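Local coordinates for protein VlsE1 (PDB 1L8W) that is a surface-exposed lipoprotein antigen of the Lyme disease spirochaete whose variation probably helps the bacterium evade the host immune response, at residues A[157-162]-A[280-285]. Sequence-based numbering, arbitrary orientation.
Sequences KGIAKG and GMAKDG
The peptide group joining M281 to A282 turns one face to the side chain of I159, whose terminal methyl CD1 lies over it, displaced from M281 C toward the O and N side, 3.9 Å from M281 C. That methyl meets M281 O from above the peptide plane at 3.8 Å; as a methyl it offers the oxygen van der Waals contact and no donor. Along the same face it also meets A282 CA at 3.9 Å, and the CB atoms of the two residues stand around it, M281 CB at 4.1 Å and A282 CB at 4.2 Å. The reach comes from the CG1 branch of I159: chi2 is 180°, which sets CD1 anti to CA and carries it outward from the helix. The other branch, CG2, faces the selenium of selenomethionine M281, with CG2 to SE at 4.2 Å, and the two side chains run at a slant to each other. In this mainly helical lipoprotein, I159 of helix 153-170 packs against the C-terminal end of helix 269-281, at a buried place near the centre of the chain. A282 is the first residue to leave the helical conformation, and a type II beta turn from A282 to G285 follows, closed by G285 N to A282 O at 3.2 Å, with D284 at its third position in a left-handed conformation (phi 67°). K59 NZ reaches this junction and hydrogen-bonds to the carbonyl oxygens of G280, A282 and G285, tying the last turn of the helix to the beta turn. K283 N bonds to S155 OG. The M281 side chain also packs on V309 and L313 of the long helix 294-333, while the A282 methyl also touches S155 and V156.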
ATOM      1  N   LYS A 157       7.917   4.866   4.696  1.00 19.05           N
ATOM      2  CA  LYS A 157       7.449   6.249   4.747  1.00 17.72           C
ATOM      3  C   LYS A 157       7.389   6.910   3.391  1.00 18.46           C
ATOM      4  O   LYS A 157       6.490   7.718   3.132  1.00 16.98           O
ATOM      5  CB  LYS A 157       8.327   7.088   5.677  1.00 18.68           C
ATOM      6  CG  LYS A 157       8.180   6.744   7.141  1.00 20.96           C
ATOM      7  CD  LYS A 157       8.742   7.853   8.009  1.00 26.73           C
ATOM      8  CE  LYS A 157      10.222   8.060   7.756  1.00 28.65           C
ATOM      9  NZ  LYS A 157      10.972   6.794   7.994  1.00 27.90           N
ATOM     10  N   GLY A 158       8.351   6.580   2.530  1.00 16.63           N
ATOM     11  CA  GLY A 158       8.368   7.160   1.200  1.00 13.43           C
ATOM     12  C   GLY A 158       7.219   6.650   0.356  1.00 15.34           C
ATOM     13  O   GLY A 158       6.597   7.397  -0.397  1.00 17.44           O
ATOM     14  N   ILE A 159       6.927   5.362   0.470  1.00 17.13           N
ATOM     15  CA  ILE A 159       5.836   4.806  -0.309  1.00 18.48           C
ATOM     16  C   ILE A 159       4.534   5.454   0.153  1.00 18.89           C
ATOM     17  O   ILE A 159       3.688   5.814  -0.666  1.00 18.18           O
ATOM     18  CB  ILE A 159       5.788   3.268  -0.165  1.00 18.65           C
ATOM     19  CG1 ILE A 159       6.999   2.657  -0.884  1.00 17.06           C
ATOM     20  CG2 ILE A 159       4.499   2.701  -0.765  1.00 14.78           C
ATOM     21  CD1 ILE A 159       7.059   1.150  -0.803  1.00 16.64           C
ATOM     22  N   ALA A 160       4.393   5.623   1.467  1.00 20.93           N
ATOM     23  CA  ALA A 160       3.195   6.243   2.036  1.00 21.07           C
ATOM     24  C   ALA A 160       3.058   7.705   1.590  1.00 22.76           C
ATOM     25  O   ALA A 160       1.989   8.139   1.139  1.00 21.39           O
ATOM     26  CB  ALA A 160       3.244   6.163   3.561  1.00 20.68           C
ATOM     27  N   LYS A 161       4.147   8.459   1.703  1.00 22.82           N
ATOM     28  CA  LYS A 161       4.128   9.858   1.324  1.00 22.80           C
ATOM     29  C   LYS A 161       3.811   9.993  -0.152  1.00 23.78           C
ATOM     30  O   LYS A 161       3.085  10.903  -0.559  1.00 22.68           O
ATOM     31  CB  LYS A 161       5.472  10.517   1.639  1.00 26.09           C
ATOM     32  CG  LYS A 161       5.551  11.970   1.218  1.00 25.78           C
ATOM     33  CD  LYS A 161       6.872  12.585   1.634  1.00 31.08           C
ATOM     34  CE  LYS A 161       6.961  14.044   1.215  1.00 32.54           C
ATOM     35  NZ  LYS A 161       8.245  14.657   1.650  1.00 35.78           N
ATOM     36  N   GLY A 162       4.357   9.087  -0.957  1.00 24.49           N
ATOM     37  CA  GLY A 162       4.094   9.138  -2.382  1.00 24.07           C
ATOM     38  C   GLY A 162       2.605   8.970  -2.602  1.00 23.23           C
ATOM     39  O   GLY A 162       1.983   9.724  -3.345  1.00 21.20           O
ATOM     40  N   GLY A 280       4.273  -5.298   2.689  1.00 19.08           N
ATOM     41  CA  GLY A 280       4.467  -6.099   1.496  1.00 18.32           C
ATOM     42  C   GLY A 280       5.109  -5.349   0.334  1.00 19.90           C
ATOM     43  O   GLY A 280       5.834  -5.946  -0.459  1.00 21.14           O
HETATM   44  N   MSE A 281       4.853  -4.047   0.224  1.00 19.92           N
HETATM   45  CA  MSE A 281       5.425  -3.253  -0.860  1.00 20.54           C
HETATM   46  C   MSE A 281       6.834  -2.748  -0.556  1.00 19.39           C
HETATM   47  O   MSE A 281       7.640  -2.560  -1.469  1.00 18.46           O
HETATM   48  CB  MSE A 281       4.560  -2.021  -1.163  1.00 20.81           C
HETATM   49  CG  MSE A 281       3.148  -2.275  -1.631  1.00 27.62           C
HETATM   50 SE   MSE A 281       2.223  -0.579  -1.999  1.00 35.37          SE
HETATM   51  CE  MSE A 281       2.377  -0.545  -3.890  1.00 35.08           C
ATOM     52  N   ALA A 282       7.124  -2.511   0.720  1.00 17.89           N
ATOM     53  CA  ALA A 282       8.419  -1.966   1.094  1.00 17.78           C
ATOM     54  C   ALA A 282       9.602  -2.929   1.160  1.00 17.07           C
ATOM     55  O   ALA A 282       9.452  -4.123   1.400  1.00 19.35           O
ATOM     56  CB  ALA A 282       8.294  -1.215   2.413  1.00 16.20           C
ATOM     57  N   LYS A 283      10.783  -2.369   0.936  1.00 17.33           N
ATOM     58  CA  LYS A 283      12.041  -3.096   0.997  1.00 19.05           C
ATOM     59  C   LYS A 283      12.248  -3.639   2.415  1.00 19.83           C
ATOM     60  O   LYS A 283      11.977  -2.942   3.391  1.00 19.06           O
ATOM     61  CB  LYS A 283      13.184  -2.145   0.640  1.00 21.49           C
ATOM     62  CG  LYS A 283      14.551  -2.566   1.155  1.00 24.23           C
ATOM     63  CD  LYS A 283      15.537  -1.413   1.069  1.00 29.77           C
ATOM     64  CE  LYS A 283      16.569  -1.637  -0.020  1.00 32.08           C
ATOM     65  NZ  LYS A 283      17.496  -2.746   0.319  1.00 31.28           N
ATOM     66  N   ASP A 284      12.739  -4.875   2.503  1.00 20.95           N
ATOM     67  CA  ASP A 284      12.999  -5.567   3.765  1.00 22.59           C
ATOM     68  C   ASP A 284      11.746  -5.895   4.572  1.00 23.86           C
ATOM     69  O   ASP A 284      11.843  -6.371   5.706  1.00 25.40           O
ATOM     70  CB  ASP A 284      13.960  -4.769   4.653  1.00 25.90           C
ATOM     71  CG  ASP A 284      15.361  -4.664   4.062  1.00 28.48           C
ATOM     72  OD1 ASP A 284      15.807  -5.625   3.391  1.00 27.45           O
ATOM     73  OD2 ASP A 284      16.017  -3.623   4.288  1.00 25.61           O
ATOM     74  N   GLY A 285      10.574  -5.636   3.999  1.00 22.38           N
ATOM     75  CA  GLY A 285       9.343  -5.937   4.707  1.00 21.85           C
ATOM     76  C   GLY A 285       8.983  -7.395   4.520  1.00 20.85           C
ATOM     77  O   GLY A 285       8.679  -7.811   3.410  1.00 22.41           O
TER